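Local atomic coordinates of pyridoxamine 5-phosphate-dependent dehydrase (Escherichia coli, PDB entry 3B8X), a protein that catalyses removal of the C3'-hydroxyl group from GDP-4-keto-6-deoxy-D-mannose, a combined transamination-deoxygenation step in the biosynthesis of L-colitose for the bacterial O-antigen. Residues G48-G58 with G197-Y208; I157-M166 with A175-S185. The protein carries 1 engineered substitution. All coordinates share one frame; numbering follows the deposited sequence. Where two conformers were deposited one is given.

Contact 1 of 2, residues G48-G58 with G197-Y208; sequences GSKYAVMVSSG and GGCIVTDDEEIY. With NA (sodium ion), chain N; G4M ([(2R,3S,4R,5R)-5-(2-amino-6-oxo-1,6-dihydro-9H-purin-9-yl)-3,4-dihydroxytetrahydrofuran-2-yl]methyl (2R,3S,4S,5S,6R)-3,4-dihydroxy-5-[({3-hydroxy-2-methyl-5-[(phosphonooxy)methyl]pyridin-4-yl}methyl)amino]-6-methyltetrahydro-2H-pyran-2-yl dihydrogen diphosphate), chain O.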
loop_
_atom_site.group_PDB
_atom_site.type_symbol
_atom_site.label_atom_id
_atom_site.label_comp_id
_atom_site.label_asym_id
_atom_site.label_seq_id
_atom_site.Cartn_x
_atom_site.Cartn_y
_atom_site.Cartn_z
ATOM N N GLY B 48 22.511 10.196 -5.380
ATOM C CA GLY B 48 23.347 10.885 -4.431
ATOM C C GLY B 48 22.688 11.028 -3.085
ATOM O O GLY B 48 22.919 12.010 -2.402
ATOM N N SER B 49 21.924 10.040 -2.642
ATOM C CA SER B 49 21.379 10.117 -1.271
ATOM C C SER B 49 22.107 9.073 -0.403
ATOM O O SER B 49 22.677 8.112 -0.914
ATOM C CB SER B 49 19.864 9.858 -1.256
ATOM O OG SER B 49 19.617 8.598 -1.844
ATOM N N LYS B 50 22.094 9.212 0.913
ATOM C CA LYS B 50 22.784 8.167 1.648
ATOM C C LYS B 50 21.950 6.913 1.624
ATOM O O LYS B 50 22.485 5.810 1.625
ATOM C CB LYS B 50 23.044 8.530 3.106
ATOM C CG LYS B 50 23.612 9.939 3.286
ATOM C CD LYS B 50 23.707 10.352 4.753
ATOM C CE LYS B 50 25.141 10.289 5.270
ATOM N NZ LYS B 50 25.413 9.057 6.085
ATOM N N TYR B 51 20.633 7.077 1.643
ATOM C CA TYR B 51 19.784 5.917 1.746
ATOM C C TYR B 51 18.663 5.914 0.751
ATOM O O TYR B 51 18.198 6.967 0.324
ATOM C CB TYR B 51 19.115 5.956 3.108
ATOM C CG TYR B 51 20.066 6.048 4.238
ATOM C CD1 TYR B 51 20.213 7.227 4.945
ATOM C CD2 TYR B 51 20.770 4.926 4.649
ATOM C CE1 TYR B 51 21.089 7.301 6.004
ATOM C CE2 TYR B 51 21.608 4.979 5.726
ATOM C CZ TYR B 51 21.763 6.172 6.389
ATOM O OH TYR B 51 22.609 6.215 7.457
ATOM N N ALA B 52 18.146 4.717 0.504
ATOM C CA ALA B 52 16.989 4.532 -0.367
ATOM C C ALA B 52 16.125 3.394 0.195
ATOM O O ALA B 52 16.666 2.387 0.694
ATOM C CB ALA B 52 17.440 4.200 -1.792
ATOM N N VAL B 53 14.804 3.593 0.194
ATOM C CA VAL B 53 13.853 2.566 0.656
ATOM C C VAL B 53 12.815 2.373 -0.428
ATOM O O VAL B 53 12.000 3.253 -0.636
ATOM C CB VAL B 53 13.074 2.889 1.932
ATOM C CG1 VAL B 53 12.128 1.735 2.239
ATOM C CG2 VAL B 53 13.996 3.109 3.160
ATOM N N MET B 54 12.825 1.211 -1.073
ATOM C CA MET B 54 11.849 0.879 -2.114
ATOM C C MET B 54 10.514 0.419 -1.546
ATOM O O MET B 54 10.483 -0.317 -0.572
ATOM C CB MET B 54 12.350 -0.246 -2.972
ATOM C CG MET B 54 11.487 -0.425 -4.259
ATOM S SD MET B 54 12.038 -1.891 -5.191
ATOM C CE MET B 54 11.264 -1.695 -6.814
ATOM N N VAL B 55 9.428 0.875 -2.142
ATOM C CA VAL B 55 8.097 0.559 -1.642
ATOM C C VAL B 55 7.197 0.210 -2.799
ATOM O O VAL B 55 7.583 0.254 -3.963
ATOM C CB VAL B 55 7.456 1.706 -0.796
ATOM C CG1 VAL B 55 8.184 1.821 0.558
ATOM C CG2 VAL B 55 7.525 3.010 -1.527
ATOM N N SER B 56 5.996 -0.200 -2.470
ATOM C CA SER B 56 5.091 -0.655 -3.497
ATOM C C SER B 56 4.740 0.324 -4.615
ATOM O O SER B 56 4.408 -0.135 -5.689
ATOM C CB SER B 56 3.860 -1.281 -2.829
ATOM O OG SER B 56 3.039 -0.278 -2.207
ATOM N N SER B 57 4.738 1.640 -4.389
ATOM C CA SER B 57 4.396 2.612 -5.455
ATOM C C SER B 57 4.854 3.993 -4.993
ATOM O O SER B 57 5.283 4.162 -3.840
ATOM C CB SER B 57 2.885 2.663 -5.760
ATOM O OG SER B 57 2.178 3.058 -4.594
ATOM N N GLY B 58 4.846 4.953 -5.907
ATOM C CA GLY B 58 5.227 6.309 -5.535
ATOM C C GLY B 58 4.162 6.852 -4.548
ATOM O O GLY B 58 4.458 7.719 -3.733
ATOM N N GLY B 197 5.950 0.635 -8.424
ATOM C CA GLY B 197 7.110 0.733 -7.560
ATOM C C GLY B 197 7.263 2.190 -7.133
ATOM O O GLY B 197 6.898 3.089 -7.885
ATOM N N GLY B 198 7.864 2.382 -5.959
ATOM C CA GLY B 198 8.145 3.715 -5.468
ATOM C C GLY B 198 9.438 3.639 -4.641
ATOM O O GLY B 198 9.960 2.566 -4.415
ATOM N N CYS B 199 9.962 4.783 -4.224
ATOM C CA CYS B 199 11.178 4.793 -3.429
ATOM C C CYS B 199 11.227 6.088 -2.654
ATOM O O CYS B 199 10.801 7.122 -3.163
ATOM C CB CYS B 199 12.381 4.759 -4.358
ATOM S SG CYS B 199 13.841 3.970 -3.635
ATOM N N ILE B 200 11.764 6.018 -1.447
ATOM C CA ILE B 200 11.947 7.212 -0.621
ATOM C C ILE B 200 13.442 7.250 -0.408
ATOM O O ILE B 200 14.038 6.243 -0.061
ATOM C CB ILE B 200 11.290 7.130 0.791
ATOM C CG1 ILE B 200 9.805 6.746 0.654
ATOM C CG2 ILE B 200 11.393 8.518 1.477
ATOM C CD1 ILE B 200 9.520 5.271 1.051
ATOM N N VAL B 201 14.034 8.424 -0.586
ATOM C CA VAL B 201 15.456 8.593 -0.366
ATOM C C VAL B 201 15.612 9.651 0.748
ATOM O O VAL B 201 14.754 10.521 0.925
ATOM C CB VAL B 201 16.216 9.036 -1.665
ATOM C CG1 VAL B 201 15.859 8.130 -2.833
ATOM C CG2 VAL B 201 15.911 10.483 -1.997
ATOM N N THR B 202 16.701 9.523 1.501
ATOM C CA THR B 202 17.028 10.434 2.591
ATOM C C THR B 202 18.495 10.264 2.955
ATOM O O THR B 202 19.195 9.342 2.467
ATOM C CB THR B 202 16.076 10.275 3.805
ATOM O OG1 THR B 202 16.408 11.204 4.844
ATOM C CG2 THR B 202 16.118 8.846 4.341
ATOM N N ASP B 203 18.989 11.225 3.735
ATOM C CA ASP B 203 20.376 11.182 4.184
ATOM C C ASP B 203 20.311 10.940 5.682
ATOM O O ASP B 203 21.316 10.674 6.318
ATOM C CB ASP B 203 21.085 12.494 3.886
ATOM C CG ASP B 203 21.453 12.630 2.445
ATOM O OD1 ASP B 203 21.603 11.610 1.709
ATOM O OD2 ASP B 203 21.611 13.802 2.063
ATOM N N ASP B 204 19.100 11.026 6.222
ATOM C CA ASP B 204 18.844 10.824 7.630
ATOM C C ASP B 204 18.728 9.359 8.050
ATOM O O ASP B 204 17.787 8.657 7.674
ATOM C CB ASP B 204 17.587 11.602 8.017
ATOM C CG ASP B 204 17.448 11.765 9.520
ATOM O OD1 ASP B 204 17.205 10.749 10.234
ATOM O OD2 ASP B 204 17.630 12.907 10.000
ATOM N N GLU B 205 19.671 8.917 8.872
ATOM C CA GLU B 205 19.675 7.548 9.368
ATOM C C GLU B 205 18.466 7.190 10.217
ATOM O O GLU B 205 18.033 6.039 10.153
ATOM C CB GLU B 205 20.968 7.224 10.112
ATOM C CG GLU B 205 21.011 5.797 10.665
ATOM C CD GLU B 205 22.378 5.453 11.270
ATOM O OE1 GLU B 205 22.969 6.372 11.875
ATOM O OE2 GLU B 205 22.825 4.289 11.139
ATOM N N GLU B 206 17.929 8.135 11.008
ATOM C CA GLU B 206 16.723 7.856 11.829
ATOM C C GLU B 206 15.486 7.656 10.952
ATOM O O GLU B 206 14.700 6.712 11.143
ATOM C CB GLU B 206 16.385 8.931 12.874
ATOM C CG GLU B 206 15.241 8.486 13.826
ATOM C CD GLU B 206 14.719 9.614 14.711
ATOM O OE1 GLU B 206 15.042 10.768 14.380
ATOM O OE2 GLU B 206 13.942 9.368 15.670
ATOM N N ILE B 207 15.319 8.581 10.014
ATOM C CA ILE B 207 14.224 8.502 9.065
ATOM C C ILE B 207 14.327 7.182 8.297
ATOM O O ILE B 207 13.329 6.501 8.106
ATOM C CB ILE B 207 14.281 9.677 8.095
ATOM C CG1 ILE B 207 13.950 10.966 8.836
ATOM C CG2 ILE B 207 13.265 9.512 7.004
ATOM C CD1 ILE B 207 12.483 11.159 9.130
ATOM N N TYR B 208 15.523 6.863 7.806
ATOM C CA TYR B 208 15.821 5.604 7.108
ATOM C C TYR B 208 15.338 4.402 7.930
ATOM O O TYR B 208 14.551 3.575 7.491
ATOM C CB TYR B 208 17.334 5.486 6.962
ATOM C CG TYR B 208 17.753 4.207 6.288
ATOM C CD1 TYR B 208 17.066 3.745 5.165
ATOM C CD2 TYR B 208 18.822 3.443 6.754
ATOM C CE1 TYR B 208 17.411 2.565 4.503
ATOM C CE2 TYR B 208 19.166 2.229 6.110
ATOM C CZ TYR B 208 18.480 1.819 4.974
ATOM O OH TYR B 208 18.824 0.676 4.291
HETATM NA NA NA N . 20.134 15.204 0.353
HETATM O OP3 G4M O . 1.617 6.101 -9.643
HETATM P PL G4M O . 2.461 6.069 -8.302
HETATM O OP1 G4M O . 1.600 5.552 -7.027
HETATM O OP2 G4M O . 3.730 5.104 -8.508
HETATM O OP4 G4M O . 3.086 7.551 -8.041
HETATM C C5B G4M O . 2.059 8.372 -7.562
HETATM C C5L G4M O . 2.445 9.772 -7.854
HETATM C C6L G4M O . 2.888 10.581 -6.817
HETATM N N1L G4M O . 3.175 11.841 -7.051
HETATM C C2L G4M O . 3.072 12.400 -8.238
HETATM C C2A G4M O . 3.366 13.870 -8.417
HETATM C C3L G4M O . 2.679 11.666 -9.353
HETATM O O3L G4M O . 2.526 12.314 -10.529
HETATM C C4L G4M O . 2.382 10.279 -9.159
HETATM C C4A G4M O . 1.956 9.459 -10.213
HETATM N N4A G4M O . 1.742 9.982 -11.383
HETATM C C4G G4M O . 1.417 9.127 -12.469
HETATM C C5G G4M O . 0.488 9.801 -13.450
HETATM C C6G G4M O . 1.023 11.178 -13.843
HETATM O O5G G4M O . 0.601 8.949 -14.586
HETATM C C3G G4M O . 0.712 7.846 -11.994
HETATM O O3G G4M O . 1.655 6.783 -12.067
HETATM C C2G G4M O . -0.468 7.514 -12.954
HETATM O O2G G4M O . -0.921 6.166 -12.793
HETATM C C1G G4M O . -0.055 7.704 -14.394
HETATM O O1G G4M O . -1.266 7.853 -15.124
HETATM P P2 G4M O . -1.380 7.208 -16.573
HETATM O O3P G4M O . -0.075 7.585 -17.449
HETATM O O4P G4M O . -2.628 7.921 -17.324
HETATM O OPP G4M O . -1.533 5.634 -16.255
HETATM P P G4M O . -1.955 4.762 -17.537
HETATM O O1P G4M O . -3.266 5.180 -18.387
HETATM O O2P G4M O . -2.209 3.359 -16.828
HETATM O "O5'" G4M O . -0.671 4.449 -18.405
HETATM C "C5'" G4M O . -0.484 5.422 -19.410
HETATM C "C4'" G4M O . -0.295 4.682 -20.725
HETATM O "O4'" G4M O . 0.562 3.522 -20.511
HETATM C "C3'" G4M O . -1.652 4.133 -21.223
HETATM O "O3'" G4M O . -1.592 4.142 -22.642
HETATM C "C2'" G4M O . -1.683 2.697 -20.655
HETATM O "O2'" G4M O . -2.459 1.874 -21.534
HETATM C "C1'" G4M O . -0.211 2.331 -20.787
HETATM N N9 G4M O . 0.162 1.254 -19.865
HETATM C C8 G4M O . 0.175 1.339 -18.509
HETATM N N7 G4M O . 0.607 0.187 -18.034
HETATM C C4 G4M O . 0.621 0.017 -20.241
HETATM C C5 G4M O . 0.914 -0.686 -19.049
HETATM C C6 G4M O . 1.436 -2.027 -19.138
HETATM O O6 G4M O . 1.725 -2.703 -18.163
HETATM N N3 G4M O . 0.809 -0.574 -21.424
HETATM C C2 G4M O . 1.270 -1.813 -21.488
HETATM N N1 G4M O . 1.588 -2.548 -20.374
HETATM N N2 G4M O . 1.434 -2.395 -22.705
HETATM O O HOH W 1 23.879 11.968 0.382
HETATM O O HOH W 2 22.034 14.356 -1.249
HETATM O O HOH W 3 18.149 0.006 1.901
HETATM O O HOH W 4 18.575 16.006 2.158
HETATM O O HOH W 5 21.090 17.413 1.089
HETATM O O HOH W 6 18.678 12.922 0.077
#
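Tyr51 and Val53 of strand 51-55 pair with Thr202 and Ile200 of strand 198-202 in an antiparallel ladder that Val55 and Gly198 complete. Each of these hydrogen-bonded pairs is closed by two backbone bonds, such as Val53 N to Ile200 O at 2.8 Å. Lys50 and Tyr51 both face Thr202, a classic beta bulge; there Lys50 N donates to Asp203 OD1 (2.6 Å), met nearly end-on to its C-O bond. Asp203 OD2 binds a sodium ion at 2.7 Å, so one carboxylate holds both the metal and the backbone N-H just ahead of the strand.

Aromatic packing follows. The Tyr51 and Tyr208 rings form an offset stack, centroids 4.2 Å apart and planes 17° apart, and the CB of each lies over the other's face. With CG trans to the backbone N (chi1 178°), Tyr208 also brings its ring edge to Val53 CG2 (3.7 Å). Beyond the stack, Val55 CG1 meets Ile200 CD1.

At the far end Gly58 N donates to phosphate oxygen OP2 of the bound cofactor-sugar adduct (2.8 Å). Gly198 CA approaches Ser57 O at 3.3 Å, a CA-H...O contact. The ladder thus has a sodium ligand near one end and a phosphate-binding N-H near the other.

Contact 2 of 2, residues I157-M166 with A175-S185; sequences ILLEDNCESM and AGTFGLMGTFS. With NA (sodium ion), chain N; G4M ([(2R,3S,4R,5R)-5-(2-amino-6-oxo-1,6-dihydro-9H-purin-9-yl)-3,4-dihydroxytetrahydrofuran-2-yl]methyl (2R,3S,4S,5S,6R)-3,4-dihydroxy-5-[({3-hydroxy-2-methyl-5-[(phosphonooxy)methyl]pyridin-4-yl}methyl)amino]-6-methyltetrahydro-2H-pyran-2-yl dihydrogen diphosphate), chain O.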
loop_
_atom_site.group_PDB
_atom_site.type_symbol
_atom_site.label_atom_id
_atom_site.label_comp_id
_atom_site.label_asym_id
_atom_site.label_seq_id
_atom_site.Cartn_x
_atom_site.Cartn_y
_atom_site.Cartn_z
ATOM N N ILE B 157 10.532 22.020 7.463
ATOM C CA ILE B 157 11.067 20.872 6.760
ATOM C C ILE B 157 10.738 20.989 5.266
ATOM O O ILE B 157 9.601 21.361 4.877
ATOM C CB ILE B 157 10.409 19.583 7.253
ATOM C CG1 ILE B 157 10.728 19.317 8.714
ATOM C CG2 ILE B 157 10.838 18.418 6.367
ATOM C CD1 ILE B 157 9.549 18.734 9.485
ATOM N N LEU B 158 11.698 20.570 4.446
ATOM C CA LEU B 158 11.496 20.539 3.003
ATOM C C LEU B 158 11.391 19.081 2.567
ATOM O O LEU B 158 12.296 18.247 2.877
ATOM C CB LEU B 158 12.706 21.169 2.295
ATOM C CG LEU B 158 12.736 21.098 0.777
ATOM C CD1 LEU B 158 11.596 21.912 0.165
ATOM C CD2 LEU B 158 14.066 21.507 0.238
ATOM N N LEU B 159 10.303 18.794 1.832
ATOM C CA LEU B 159 10.098 17.437 1.296
ATOM C C LEU B 159 9.967 17.587 -0.193
ATOM O O LEU B 159 9.539 18.630 -0.609
ATOM C CB LEU B 159 8.772 16.907 1.781
ATOM C CG LEU B 159 8.863 16.768 3.308
ATOM C CD1 LEU B 159 7.501 16.448 3.886
ATOM C CD2 LEU B 159 9.947 15.757 3.684
ATOM N N GLU B 160 10.264 16.566 -0.994
ATOM C CA GLU B 160 10.023 16.690 -2.431
ATOM C C GLU B 160 9.222 15.479 -2.828
ATOM O O GLU B 160 9.511 14.370 -2.379
ATOM C CB GLU B 160 11.317 16.529 -3.225
ATOM C CG GLU B 160 12.176 17.772 -3.347
ATOM C CD GLU B 160 13.504 17.462 -4.018
ATOM O OE1 GLU B 160 13.586 17.487 -5.265
ATOM O OE2 GLU B 160 14.473 17.120 -3.306
ATOM N N ASP B 161 8.215 15.681 -3.661
ATOM C CA ASP B 161 7.505 14.555 -4.231
ATOM C C ASP B 161 8.182 14.575 -5.615
ATOM O O ASP B 161 7.976 15.513 -6.376
ATOM C CB ASP B 161 5.987 14.816 -4.334
ATOM C CG ASP B 161 5.270 13.767 -5.227
ATOM O OD1 ASP B 161 6.008 13.134 -6.013
ATOM O OD2 ASP B 161 4.010 13.577 -5.138
ATOM N N ASN B 162 9.093 13.637 -5.861
ATOM C CA ASN B 162 9.785 13.553 -7.129
ATOM C C ASN B 162 9.324 12.415 -8.053
ATOM O O ASN B 162 10.059 11.975 -8.930
ATOM C CB ASN B 162 11.297 13.409 -6.957
ATOM C CG ASN B 162 12.085 13.996 -8.172
ATOM O OD1 ASN B 162 11.760 15.068 -8.693
ATOM N ND2 ASN B 162 13.120 13.294 -8.605
ATOM N N CYS B 163 8.055 12.074 -7.961
ATOM C CA CYS B 163 7.528 11.005 -8.761
ATOM C C CYS B 163 7.417 11.309 -10.255
ATOM O O CYS B 163 7.260 10.363 -11.036
ATOM C CB CYS B 163 6.189 10.546 -8.149
ATOM S SG CYS B 163 6.366 9.715 -6.534
ATOM N N GLU B 164 7.496 12.578 -10.669
ATOM C CA GLU B 164 7.380 12.880 -12.092
ATOM C C GLU B 164 8.694 13.357 -12.635
ATOM O O GLU B 164 8.801 13.595 -13.836
ATOM C CB GLU B 164 6.315 13.948 -12.397
ATOM C CG GLU B 164 4.947 13.576 -11.827
ATOM C CD GLU B 164 3.875 14.628 -12.041
ATOM O OE1 GLU B 164 4.140 15.648 -12.708
ATOM O OE2 GLU B 164 2.755 14.445 -11.506
ATOM N N SER B 165 9.686 13.523 -11.762
ATOM C CA SER B 165 10.952 14.069 -12.222
ATOM C C SER B 165 12.209 13.277 -11.913
ATOM O O SER B 165 13.257 13.867 -11.656
ATOM C CB SER B 165 11.123 15.546 -11.822
ATOM O OG SER B 165 9.906 16.246 -12.061
ATOM N N MET B 166 12.127 11.950 -11.990
ATOM C CA MET B 166 13.329 11.155 -11.813
ATOM C C MET B 166 14.355 11.632 -12.847
ATOM O O MET B 166 14.010 11.897 -13.988
ATOM C CB MET B 166 13.042 9.683 -12.078
ATOM C CG MET B 166 14.278 8.850 -11.853
ATOM S SD MET B 166 13.975 7.085 -12.030
ATOM C CE MET B 166 13.137 6.636 -10.587
ATOM N N ALA B 175 17.280 15.980 -8.582
ATOM C CA ALA B 175 15.938 16.208 -7.981
ATOM C C ALA B 175 15.662 15.044 -7.046
ATOM O O ALA B 175 16.144 13.939 -7.314
ATOM C CB ALA B 175 14.868 16.298 -9.052
ATOM N N GLY B 176 14.893 15.284 -5.978
ATOM C CA GLY B 176 14.601 14.264 -4.981
ATOM C C GLY B 176 15.587 14.337 -3.806
ATOM O O GLY B 176 15.329 13.818 -2.714
ATOM N N THR B 177 16.748 14.933 -4.031
ATOM C CA THR B 177 17.736 14.977 -2.959
ATOM C C THR B 177 17.901 16.294 -2.209
ATOM O O THR B 177 18.732 16.421 -1.300
ATOM C CB THR B 177 19.109 14.508 -3.447
ATOM O OG1 THR B 177 19.650 15.524 -4.307
ATOM C CG2 THR B 177 18.970 13.165 -4.212
ATOM N N PHE B 178 17.110 17.283 -2.572
ATOM C CA PHE B 178 17.202 18.561 -1.874
ATOM C C PHE B 178 16.497 18.517 -0.509
ATOM O O PHE B 178 16.980 19.085 0.473
ATOM C CB PHE B 178 16.578 19.617 -2.759
ATOM C CG PHE B 178 17.346 19.846 -4.045
ATOM C CD1 PHE B 178 17.134 19.032 -5.177
ATOM C CD2 PHE B 178 18.289 20.856 -4.132
ATOM C CE1 PHE B 178 17.822 19.253 -6.342
ATOM C CE2 PHE B 178 18.996 21.048 -5.310
ATOM C CZ PHE B 178 18.718 20.297 -6.422
ATOM N N GLY B 179 15.379 17.798 -0.466
ATOM C CA GLY B 179 14.547 17.647 0.713
ATOM C C GLY B 179 15.126 16.735 1.794
ATOM O O GLY B 179 16.117 16.013 1.589
ATOM N N LEU B 180 14.507 16.793 2.962
ATOM C CA LEU B 180 14.861 15.878 4.045
ATOM C C LEU B 180 14.565 14.461 3.507
ATOM O O LEU B 180 15.272 13.475 3.800
ATOM C CB LEU B 180 13.956 16.175 5.240
ATOM C CG LEU B 180 13.935 15.051 6.260
ATOM C CD1 LEU B 180 15.333 14.888 6.890
ATOM C CD2 LEU B 180 12.863 15.344 7.297
ATOM N N MET B 181 13.480 14.386 2.736
ATOM C CA MET B 181 13.056 13.167 2.019
ATOM C C MET B 181 12.666 13.511 0.604
ATOM O O MET B 181 12.194 14.631 0.330
ATOM C CB MET B 181 11.857 12.489 2.682
ATOM C CG MET B 181 12.306 11.486 3.756
ATOM S SD MET B 181 10.962 10.748 4.678
ATOM C CE MET B 181 10.479 12.096 5.687
ATOM N N GLY B 182 12.754 12.509 -0.269
ATOM C CA GLY B 182 12.360 12.651 -1.638
ATOM C C GLY B 182 11.697 11.375 -2.132
ATOM O O GLY B 182 12.210 10.278 -1.933
ATOM N N THR B 183 10.594 11.520 -2.850
ATOM C CA THR B 183 9.913 10.320 -3.352
ATOM C C THR B 183 10.040 10.128 -4.852
ATOM O O THR B 183 10.114 11.101 -5.592
ATOM C CB THR B 183 8.426 10.270 -2.925
ATOM O OG1 THR B 183 7.719 11.440 -3.400
ATOM C CG2 THR B 183 8.265 10.108 -1.397
ATOM N N PHE B 184 10.084 8.871 -5.292
ATOM C CA PHE B 184 10.117 8.555 -6.715
ATOM C C PHE B 184 9.083 7.472 -7.022
ATOM O O PHE B 184 8.612 6.759 -6.117
ATOM C CB PHE B 184 11.483 8.042 -7.177
ATOM C CG PHE B 184 12.597 8.983 -6.942
ATOM C CD1 PHE B 184 12.989 9.274 -5.652
ATOM C CD2 PHE B 184 13.348 9.467 -8.007
ATOM C CE1 PHE B 184 14.067 10.087 -5.403
ATOM C CE2 PHE B 184 14.485 10.280 -7.754
ATOM C CZ PHE B 184 14.815 10.611 -6.445
ATOM N N SER B 185 8.705 7.373 -8.289
ATOM C CA SER B 185 7.775 6.331 -8.727
ATOM C C SER B 185 8.431 5.572 -9.862
ATOM O O SER B 185 9.173 6.139 -10.674
ATOM C CB SER B 185 6.461 6.924 -9.259
ATOM O OG SER B 185 5.725 5.988 -10.068
HETATM NA NA NA N . 20.134 15.204 0.353
HETATM O OP3 G4M O . 1.617 6.101 -9.643
HETATM P PL G4M O . 2.461 6.069 -8.302
HETATM O OP1 G4M O . 1.600 5.552 -7.027
HETATM O OP2 G4M O . 3.730 5.104 -8.508
HETATM O OP4 G4M O . 3.086 7.551 -8.041
HETATM C C5B G4M O . 2.059 8.372 -7.562
HETATM C C5L G4M O . 2.445 9.772 -7.854
HETATM C C6L G4M O . 2.888 10.581 -6.817
HETATM N N1L G4M O . 3.175 11.841 -7.051
HETATM C C2L G4M O . 3.072 12.400 -8.238
HETATM C C2A G4M O . 3.366 13.870 -8.417
HETATM C C3L G4M O . 2.679 11.666 -9.353
HETATM O O3L G4M O . 2.526 12.314 -10.529
HETATM C C4L G4M O . 2.382 10.279 -9.159
HETATM C C4A G4M O . 1.956 9.459 -10.213
HETATM N N4A G4M O . 1.742 9.982 -11.383
HETATM C C4G G4M O . 1.417 9.127 -12.469
HETATM C C5G G4M O . 0.488 9.801 -13.450
HETATM C C6G G4M O . 1.023 11.178 -13.843
HETATM O O5G G4M O . 0.601 8.949 -14.586
HETATM C C3G G4M O . 0.712 7.846 -11.994
HETATM O O3G G4M O . 1.655 6.783 -12.067
HETATM C C2G G4M O . -0.468 7.514 -12.954
HETATM O O2G G4M O . -0.921 6.166 -12.793
HETATM C C1G G4M O . -0.055 7.704 -14.394
HETATM O O1G G4M O . -1.266 7.853 -15.124
HETATM P P2 G4M O . -1.380 7.208 -16.573
HETATM O O3P G4M O . -0.075 7.585 -17.449
HETATM O O4P G4M O . -2.628 7.921 -17.324
HETATM O OPP G4M O . -1.533 5.634 -16.255
HETATM P P G4M O . -1.955 4.762 -17.537
HETATM O O1P G4M O . -3.266 5.180 -18.387
HETATM O O2P G4M O . -2.209 3.359 -16.828
HETATM O "O5'" G4M O . -0.671 4.449 -18.405
HETATM C "C5'" G4M O . -0.484 5.422 -19.410
HETATM C "C4'" G4M O . -0.295 4.682 -20.725
HETATM O "O4'" G4M O . 0.562 3.522 -20.511
HETATM C "C3'" G4M O . -1.652 4.133 -21.223
HETATM O "O3'" G4M O . -1.592 4.142 -22.642
HETATM C "C2'" G4M O . -1.683 2.697 -20.655
HETATM O "O2'" G4M O . -2.459 1.874 -21.534
HETATM C "C1'" G4M O . -0.211 2.331 -20.787
HETATM N N9 G4M O . 0.162 1.254 -19.865
HETATM C C8 G4M O . 0.175 1.339 -18.509
HETATM N N7 G4M O . 0.607 0.187 -18.034
HETATM C C4 G4M O . 0.621 0.017 -20.241
HETATM C C5 G4M O . 0.914 -0.686 -19.049
HETATM C C6 G4M O . 1.436 -2.027 -19.138
HETATM O O6 G4M O . 1.725 -2.703 -18.163
HETATM N N3 G4M O . 0.809 -0.574 -21.424
HETATM C C2 G4M O . 1.270 -1.813 -21.488
HETATM N N1 G4M O . 1.588 -2.548 -20.374
HETATM N N2 G4M O . 1.434 -2.395 -22.705
HETATM O O HOH W 7 10.212 9.243 -9.929
HETATM O O HOH W 8 16.145 12.887 -9.780
HETATM O O HOH W 4 18.575 16.006 2.158
HETATM O O HOH W 5 21.090 17.413 1.089
HETATM O O HOH W 6 18.678 12.922 0.077
HETATM O O HOH W 2 22.034 14.356 -1.249
#
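Ile157 CG2 touches Leu180 CD2 at the start of the contact, and Leu158 O then accepts a short bond from Leu180 N (2.6 Å). Leu158 CD2 lies near Phe178 O, while Leu159 CD2 runs alongside Met181 CB, the two side chains pointing the same way.

Glu160 is the polar centre. Its backbone N donates to Met181 O and its O accepts from Thr183 N, the alternation expected of a parallel pair. With CG opposite the carbonyl carbon (chi1 -83°) and the chain extended beyond it, the carboxylate reaches the loop before strand 181-185. OE1 accepts from Gly176 N (2.7 Å), which comes from above the carboxylate plane. OE2 takes Phe178 N (2.7 Å) nearly end-on and Gly179 N (3.1 Å) on its anti side. Three backbone N-H groups thus hold this buried group, and Asn136 adds a bond to OE1. The same loop offers Thr177 O to the sodium ion.

Asp161 OD1 accepts from Cys163 N, an Asx turn. OD2, hydrogen-bonded to Thr93 and Asn62, lies 2.7 Å from the cofactor pyridine nitrogen N1L, as in fold type I PLP enzymes, where an aspartate faces that nitrogen. The Asn162 amide, its OD1 hydrogen-bonded to Asn136, stands at 89° to the Phe184 ring, Asn162 ND2 being 3.4 Å from Phe184 CE2. Cys163 CB and SG approach the pyridine ring. Met166 CE ends against Phe184 CD2. On the second strand, Ser185 OG donates to phosphate OP2.

The strands run 5° from parallel inside the mixed sheet. Strand 129-135 flanks 157-161, helix 58-68 packs on Leu159, Met181 and Thr183, and helix 144-151 packs on Leu158 and Glu160.

In the fold
Both contacts belong to one mixed sheet. Strand 181-185 of contact 2 neighbours strand 198-202 of contact 1, and Cys199 O with Phe184 N and Thr202 OG1 with Leu180 O are probable hydrogen bonds between them. Contact 2, its centre about 6 Å from that of the chain, is buried and parallel. Contact 1, about 13 Å out, is only partly buried and antiparallel; within this chain strand 51-55 is outermost. The chemistry follows: three backbone N-H groups grip buried Glu160 in contact 2, whereas partly exposed Asp203 in contact 1 divides itself between one N-H and the sodium ion, beside stacked tyrosines. Thr177 shares that ion, and Gly58 and Ser185 share one cofactor phosphate.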